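Local coordinates for protein PfkB (Polaromonas sp. JS666, PDB 4DU5) that is probably a sugar kinase of the PfkB (ribokinase-like) family, transferring a phosphoryl group from a nucleotide such as ATP to a carbohydrate substrate, at residues L68-L73 and A95-D100; L295-G300 and P326-L331. One frame throughout, in Å; residues are numbered along the deposited sequence.

Contact 1 of 2, residues L68-L73 and A95-D100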
ATOM      1  N   LEU A  68      12.921  -2.419 -24.937  1.00 23.13           N
ATOM      2  CA  LEU A  68      13.938  -1.635 -25.613  1.00 23.52           C
ATOM      3  C   LEU A  68      15.318  -1.757 -25.006  1.00 23.93           C
ATOM      4  O   LEU A  68      16.289  -1.749 -25.751  1.00 24.95           O
ATOM      5  CB  LEU A  68      13.600  -0.156 -25.623  1.00 23.38           C
ATOM      6  CG  LEU A  68      12.314   0.377 -26.208  1.00 24.81           C
ATOM      7  CD1 LEU A  68      12.318   1.902 -26.066  1.00 25.69           C
ATOM      8  CD2 LEU A  68      12.139  -0.039 -27.667  1.00 26.01           C
ATOM      9  N   ALA A  69      15.434  -1.814 -23.677  1.00 23.93           N
ATOM     10  CA  ALA A  69      16.750  -1.969 -23.046  1.00 24.22           C
ATOM     11  C   ALA A  69      17.327  -3.387 -23.246  1.00 24.80           C
ATOM     12  O   ALA A  69      18.543  -3.564 -23.459  1.00 25.16           O
ATOM     13  CB  ALA A  69      16.708  -1.605 -21.596  1.00 23.37           C
ATOM     14  N   ARG A  70      16.464  -4.395 -23.183  1.00 25.07           N
ATOM     15  CA  ARG A  70      16.895  -5.769 -23.474  1.00 25.54           C
ATOM     16  C   ARG A  70      17.266  -5.969 -24.945  1.00 25.02           C
ATOM     17  O   ARG A  70      17.975  -6.903 -25.279  1.00 25.56           O
ATOM     18  CB  ARG A  70      15.842  -6.806 -23.061  1.00 25.39           C
ATOM     19  CG  ARG A  70      15.617  -6.875 -21.562  1.00 26.08           C
ATOM     20  CD  ARG A  70      14.405  -7.719 -21.263  1.00 25.32           C
ATOM     21  NE  ARG A  70      14.258  -7.949 -19.838  1.00 26.74           N
ATOM     22  CZ  ARG A  70      13.348  -8.770 -19.307  1.00 29.92           C
ATOM     23  NH1 ARG A  70      12.500  -9.439 -20.090  1.00 30.67           N
ATOM     24  NH2 ARG A  70      13.273  -8.925 -17.987  1.00 30.71           N
ATOM     25  N   LEU A  71      16.771  -5.115 -25.817  1.00 24.36           N
ATOM     26  CA  LEU A  71      17.143  -5.224 -27.217  1.00 24.24           C
ATOM     27  C   LEU A  71      18.453  -4.495 -27.510  1.00 24.36           C
ATOM     28  O   LEU A  71      18.880  -4.456 -28.640  1.00 24.89           O
ATOM     29  CB  LEU A  71      16.005  -4.753 -28.159  1.00 23.60           C
ATOM     30  CG  LEU A  71      14.766  -5.658 -28.292  1.00 20.97           C
ATOM     31  CD1 LEU A  71      13.869  -5.184 -29.373  1.00 16.87           C
ATOM     32  CD2 LEU A  71      15.153  -7.094 -28.539  1.00 20.00           C
ATOM     33  N   GLY A  72      19.089  -3.930 -26.493  1.00 24.71           N
ATOM     34  CA  GLY A  72      20.385  -3.288 -26.669  1.00 25.44           C
ATOM     35  C   GLY A  72      20.366  -1.767 -26.684  1.00 26.42           C
ATOM     36  O   GLY A  72      21.404  -1.152 -26.603  1.00 27.43           O
ATOM     37  N   LEU A  73      19.198  -1.150 -26.788  1.00 26.76           N
ATOM     38  CA  LEU A  73      19.094   0.298 -26.852  1.00 27.07           C
ATOM     39  C   LEU A  73      19.406   1.016 -25.533  1.00 28.49           C
ATOM     40  O   LEU A  73      19.249   0.476 -24.432  1.00 29.18           O
ATOM     41  CB  LEU A  73      17.691   0.696 -27.302  1.00 27.02           C
ATOM     42  CG  LEU A  73      17.318   0.774 -28.783  1.00 25.60           C
ATOM     43  CD1 LEU A  73      17.078  -0.623 -29.384  1.00 24.08           C
ATOM     44  CD2 LEU A  73      16.108   1.651 -28.930  1.00 21.51           C
ATOM     45  N   ALA A  95      17.093  -0.410 -12.961  1.00 35.14           N
ATOM     46  CA  ALA A  95      18.525  -0.232 -13.230  1.00 34.72           C
ATOM     47  C   ALA A  95      19.254  -1.514 -13.573  1.00 34.51           C
ATOM     48  O   ALA A  95      20.263  -1.462 -14.263  1.00 34.48           O
ATOM     49  CB  ALA A  95      19.225   0.428 -12.043  1.00 35.02           C
ATOM     50  N   ALA A  96      18.781  -2.652 -13.073  1.00 34.14           N
ATOM     51  CA  ALA A  96      19.429  -3.928 -13.363  1.00 34.49           C
ATOM     52  C   ALA A  96      19.050  -4.355 -14.768  1.00 35.21           C
ATOM     53  O   ALA A  96      19.454  -5.420 -15.253  1.00 36.15           O
ATOM     54  CB  ALA A  96      19.017  -4.999 -12.359  1.00 34.17           C
ATOM     55  N   GLU A  97      18.236  -3.538 -15.420  1.00 35.41           N
ATOM     56  CA  GLU A  97      17.873  -3.801 -16.801  1.00 35.52           C
ATOM     57  C   GLU A  97      18.720  -2.979 -17.757  1.00 34.92           C
ATOM     58  O   GLU A  97      18.613  -3.146 -18.961  1.00 35.63           O
ATOM     59  CB  GLU A  97      16.362  -3.561 -17.054  1.00 35.62           C
ATOM     60  CG  GLU A  97      15.415  -4.681 -16.557  1.00 36.13           C
ATOM     61  CD  GLU A  97      15.552  -6.011 -17.319  1.00 38.97           C
ATOM     62  OE1 GLU A  97      14.775  -6.941 -17.024  1.00 40.04           O
ATOM     63  OE2 GLU A  97      16.422  -6.149 -18.214  1.00 40.93           O
ATOM     64  N   GLY A  98      19.551  -2.090 -17.226  1.00 34.15           N
ATOM     65  CA  GLY A  98      20.358  -1.194 -18.055  1.00 33.52           C
ATOM     66  C   GLY A  98      19.751   0.162 -18.397  1.00 33.22           C
ATOM     67  O   GLY A  98      20.318   0.909 -19.194  1.00 32.81           O
ATOM     68  N   ILE A  99      18.609   0.485 -17.787  1.00 33.13           N
ATOM     69  CA  ILE A  99      17.927   1.763 -17.998  1.00 33.04           C
ATOM     70  C   ILE A  99      18.610   2.883 -17.238  1.00 33.63           C
ATOM     71  O   ILE A  99      18.877   2.739 -16.053  1.00 33.25           O
ATOM     72  CB  ILE A  99      16.454   1.691 -17.551  1.00 32.70           C
ATOM     73  CG1 ILE A  99      15.744   0.568 -18.319  1.00 33.08           C
ATOM     74  CG2 ILE A  99      15.767   3.019 -17.773  1.00 31.12           C
ATOM     75  CD1 ILE A  99      14.372   0.175 -17.800  1.00 33.43           C
ATOM     76  N   ASP A 100      18.896   3.990 -17.927  1.00 34.35           N
ATOM     77  CA  ASP A 100      19.371   5.225 -17.277  1.00 35.07           C
ATOM     78  C   ASP A 100      18.322   5.783 -16.272  1.00 34.67           C
ATOM     79  O   ASP A 100      17.318   6.400 -16.638  1.00 34.21           O
ATOM     80  CB  ASP A 100      19.824   6.257 -18.340  1.00 35.07           C
ATOM     81  CG  ASP A 100      20.128   7.668 -17.759  1.00 37.43           C
ATOM     82  OD1 ASP A 100      19.554   8.079 -16.724  1.00 37.63           O
ATOM     83  OD2 ASP A 100      20.931   8.415 -18.384  1.00 41.21           O
TER
HETATM   84  O   HOH W   1      19.029   0.932 -21.703  1.00 42.45           O
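Two Schellman-type helix ends meet here: the C-terminal turn of helix 60-70, where Arg70 and Ala69 sit, faces the turn that closes helix 85-95, where Glu97 lies. Each helix precedes a parallel strand of the large central sheet, 75-81 and 100-106 respectively, so the contact joins successive helix-to-strand corners of the α/β core. The charged part is a salt bridge. Arg70 NH2 donates a hydrogen bond to Glu97 OE1 at 2.7 Å, with an N-H...O angle of 149°; the donor comes in on the syn side but somewhat out of the carboxylate plane, while the oxygen lies near the guanidinium plane. A weaker pair of bonds from Arg70 NE reaches Glu97 OE1 at 3.0 Å and Glu97 OE2 at 3.2 Å. The planes of guanidinium and carboxylate are turned 51° apart, so the fit is skewed. Arg70 gets there on a chain extended from CG to NE, whereas Glu97 bends at chi2 (-67°) to present its carboxylate. Next to this bridge Ala69 CB rests 3.6 Å from the backbone Glu97 O and 4.0 Å from Ile99 CG1, and a water joins Leu73 O to Gly98 O, donating to both. Both Gly72 and Gly98 take positive phi at the helix exits, where a side chain would press on the preceding carbonyl. Arg70 NH1 also bonds to Leu325 O. With an alanine here, the Glu97 carboxylate would probably lose its cationic mate and Leu325 O a donor. Gripped through both oxygens, the carboxylate is probably restrained in its rotation by this charge pairing.

Contact 2 of 2, residues L295-G300 and P326-L331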
ATOM      1  N   LEU A 295      12.791   0.682 -36.234  1.00 27.73           N
ATOM      2  CA  LEU A 295      12.914   1.959 -36.944  1.00 28.35           C
ATOM      3  C   LEU A 295      14.146   2.733 -36.462  1.00 29.13           C
ATOM      4  O   LEU A 295      14.796   3.451 -37.216  1.00 29.78           O
ATOM      5  CB  LEU A 295      11.665   2.797 -36.700  1.00 28.47           C
ATOM      6  CG  LEU A 295      10.398   2.901 -37.560  1.00 28.51           C
ATOM      7  CD1 LEU A 295      10.357   1.937 -38.714  1.00 27.88           C
ATOM      8  CD2 LEU A 295       9.189   2.705 -36.642  1.00 28.40           C
ATOM      9  N   LEU A 296      14.463   2.601 -35.189  1.00 29.54           N
ATOM     10  CA  LEU A 296      15.621   3.274 -34.663  1.00 30.34           C
ATOM     11  C   LEU A 296      16.884   2.502 -35.032  1.00 31.51           C
ATOM     12  O   LEU A 296      17.955   3.081 -35.111  1.00 32.29           O
ATOM     13  CB  LEU A 296      15.472   3.453 -33.145  1.00 30.11           C
ATOM     14  CG  LEU A 296      15.110   4.816 -32.503  1.00 28.55           C
ATOM     15  CD1 LEU A 296      14.747   5.923 -33.464  1.00 26.48           C
ATOM     16  CD2 LEU A 296      14.023   4.657 -31.456  1.00 26.68           C
ATOM     17  N   ASP A 297      16.729   1.202 -35.270  1.00 32.73           N
ATOM     18  CA  ASP A 297      17.781   0.300 -35.725  1.00 33.69           C
ATOM     19  C   ASP A 297      18.078   0.517 -37.213  1.00 34.16           C
ATOM     20  O   ASP A 297      18.987  -0.117 -37.768  1.00 35.19           O
ATOM     21  CB  ASP A 297      17.345  -1.171 -35.537  1.00 33.73           C
ATOM     22  CG  ASP A 297      17.599  -1.735 -34.099  1.00 36.65           C
ATOM     23  OD1 ASP A 297      18.063  -1.030 -33.169  1.00 40.96           O
ATOM     24  OD2 ASP A 297      17.331  -2.935 -33.887  1.00 38.72           O
ATOM     25  N   GLY A 298      17.303   1.375 -37.879  1.00 33.87           N
ATOM     26  CA  GLY A 298      17.442   1.571 -39.341  1.00 33.06           C
ATOM     27  C   GLY A 298      16.674   0.665 -40.323  1.00 32.17           C
ATOM     28  O   GLY A 298      16.820   0.839 -41.503  1.00 32.34           O
ATOM     29  N   LEU A 299      15.882  -0.302 -39.856  1.00 31.47           N
ATOM     30  CA  LEU A 299      15.011  -1.090 -40.725  1.00 30.43           C
ATOM     31  C   LEU A 299      13.792  -0.302 -41.260  1.00 29.95           C
ATOM     32  O   LEU A 299      13.348   0.699 -40.669  1.00 29.97           O
ATOM     33  CB  LEU A 299      14.508  -2.328 -39.992  1.00 31.13           C
ATOM     34  CG  LEU A 299      15.358  -3.594 -39.758  1.00 32.73           C
ATOM     35  CD1 LEU A 299      14.802  -4.261 -38.542  1.00 32.57           C
ATOM     36  CD2 LEU A 299      15.375  -4.636 -40.926  1.00 34.69           C
ATOM     37  N   GLY A 300      13.261  -0.761 -42.398  1.00 28.62           N
ATOM     38  CA  GLY A 300      12.126  -0.131 -43.020  1.00 26.13           C
ATOM     39  C   GLY A 300      10.870  -0.397 -42.219  1.00 25.40           C
ATOM     40  O   GLY A 300      10.845  -1.269 -41.346  1.00 24.14           O
ATOM     41  N   PRO A 326      11.908 -10.052 -25.158  1.00 38.24           N
ATOM     42  CA  PRO A 326      13.128 -10.732 -25.631  1.00 38.05           C
ATOM     43  C   PRO A 326      14.460  -9.978 -25.500  1.00 37.93           C
ATOM     44  O   PRO A 326      14.505  -8.759 -25.608  1.00 37.48           O
ATOM     45  CB  PRO A 326      12.837 -10.986 -27.114  1.00 37.81           C
ATOM     46  CG  PRO A 326      11.772 -10.021 -27.481  1.00 37.30           C
ATOM     47  CD  PRO A 326      10.943  -9.854 -26.253  1.00 38.21           C
ATOM     48  N   THR A 327      15.531 -10.734 -25.260  1.00 38.23           N
ATOM     49  CA  THR A 327      16.889 -10.254 -25.500  1.00 38.32           C
ATOM     50  C   THR A 327      17.102 -10.155 -27.009  1.00 38.32           C
ATOM     51  O   THR A 327      16.420 -10.827 -27.786  1.00 38.58           O
ATOM     52  CB  THR A 327      17.942 -11.215 -24.909  1.00 38.40           C
ATOM     53  OG1 THR A 327      17.652 -11.452 -23.535  1.00 35.59           O
ATOM     54  CG2 THR A 327      19.360 -10.615 -24.992  1.00 40.60           C
ATOM     55  N   ARG A 328      18.023  -9.287 -27.415  1.00 38.16           N
ATOM     56  CA  ARG A 328      18.539  -9.265 -28.773  1.00 38.42           C
ATOM     57  C   ARG A 328      18.769 -10.682 -29.261  1.00 38.86           C
ATOM     58  O   ARG A 328      18.452 -11.026 -30.397  1.00 39.02           O
ATOM     59  CB  ARG A 328      19.870  -8.541 -28.812  1.00 38.04           C
ATOM     60  CG  ARG A 328      20.214  -8.090 -30.169  1.00 38.19           C
ATOM     61  CD  ARG A 328      19.697  -6.691 -30.381  1.00 39.49           C
ATOM     62  NE  ARG A 328      18.912  -6.614 -31.608  1.00 38.91           N
ATOM     63  CZ  ARG A 328      18.386  -5.502 -32.119  1.00 38.21           C
ATOM     64  NH1 ARG A 328      18.545  -4.322 -31.515  1.00 35.81           N
ATOM     65  NH2 ARG A 328      17.693  -5.580 -33.258  1.00 38.05           N
ATOM     66  N   ALA A 329      19.328 -11.503 -28.381  1.00 39.34           N
ATOM     67  CA  ALA A 329      19.670 -12.861 -28.727  1.00 39.18           C
ATOM     68  C   ALA A 329      18.434 -13.669 -29.096  1.00 39.05           C
ATOM     69  O   ALA A 329      18.376 -14.202 -30.206  1.00 40.08           O
ATOM     70  CB  ALA A 329      20.448 -13.505 -27.619  1.00 39.38           C
ATOM     71  N   GLU A 330      17.438 -13.741 -28.209  1.00 38.63           N
ATOM     72  CA  GLU A 330      16.176 -14.456 -28.534  1.00 38.10           C
ATOM     73  C   GLU A 330      15.552 -13.912 -29.801  1.00 37.56           C
ATOM     74  O   GLU A 330      14.792 -14.598 -30.469  1.00 37.97           O
ATOM     75  CB  GLU A 330      15.148 -14.376 -27.405  1.00 37.68           C
ATOM     76  CG  GLU A 330      15.451 -15.293 -26.257  1.00 39.00           C
ATOM     77  CD  GLU A 330      15.597 -14.542 -24.942  1.00 41.23           C
ATOM     78  OE1 GLU A 330      15.231 -15.125 -23.894  1.00 39.40           O
ATOM     79  OE2 GLU A 330      16.075 -13.373 -24.968  1.00 41.22           O
ATOM     80  N   LEU A 331      15.869 -12.665 -30.105  1.00 36.75           N
ATOM     81  CA  LEU A 331      15.297 -11.999 -31.226  1.00 36.83           C
ATOM     82  C   LEU A 331      16.023 -12.534 -32.456  1.00 37.42           C
ATOM     83  O   LEU A 331      15.393 -12.934 -33.435  1.00 37.60           O
ATOM     84  CB  LEU A 331      15.496 -10.490 -31.078  1.00 35.95           C
ATOM     85  CG  LEU A 331      14.735  -9.506 -31.942  1.00 34.83           C
ATOM     86  CD1 LEU A 331      15.727  -8.577 -32.546  1.00 32.82           C
ATOM     87  CD2 LEU A 331      13.885 -10.151 -33.043  1.00 33.98           C
TER
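Asp297 OD2 is gripped by two nitrogens of one guanidinium: Arg328 NH2 at 2.7 Å and Arg328 NH1 at 3.0 Å. Both N-H groups converge on the same oxygen instead of pairing one to each, and Asp297 OD1 stays 3.7 Å from Arg328 NH1. The bond from NH2 reaches OD2 nearly along its C-O direction, while NH1 comes in on the syn side, slightly out of the carboxylate plane. OD2 itself lies close to the guanidinium plane, at the edge between the two terminal nitrogens, and the two flat groups are nearly coplanar. Neither bond is straight, with N-H...O angles of 149° and 135°, as expected when one acceptor is shared by a forked pair. The partners reach toward each other from opposite directions across a wide backbone gap, the nearest CA atoms, of Asp297 and Arg328, being 11.8 Å apart. Arg328 spans most of it: its CG lies opposite the backbone N (chi1 -161°), and bends at chi2 and chi3 turn the guanidinium to the aspartate. The contact thus links the C-terminal end of helix 283-296, finished by a Schellman motif at Gly298, to the first turn of helix 328-332, with Thr327 at its N-cap position. Arg307, from helix 301-316, forms a second salt bridge to Asp297 OD2, bringing its own guanidinium close to that of Arg328; the shared carboxylate probably offsets the likeness of charge. Arg328 NH1 also donates to Leu71 O, giving the guanidinium a further hold on the end of helix 60-70.

Contact 1 closes before contact 2 opens along the chain, and their centres lie about 13 Å apart on the same side of the chain's centre. Arg328 joins them directly: its backbone N probably bonds to Arg70 O at 3.2 Å, while Pro326 O packs against Leu71 CD2. Leu68, Leu71 and Leu73 also touch helix 283-296, whose end supplies one half of contact 2. The result is a run of neighbouring helix ends, from helix 85-95 through helices 60-70 and 328-332 to helix 283-296, joined by a salt bridge at each outer step and by probable hydrogen bonds at the middle one. As a worked example, it illustrates how sparse polar links can connect early and C-terminal parts of a single kinase fold.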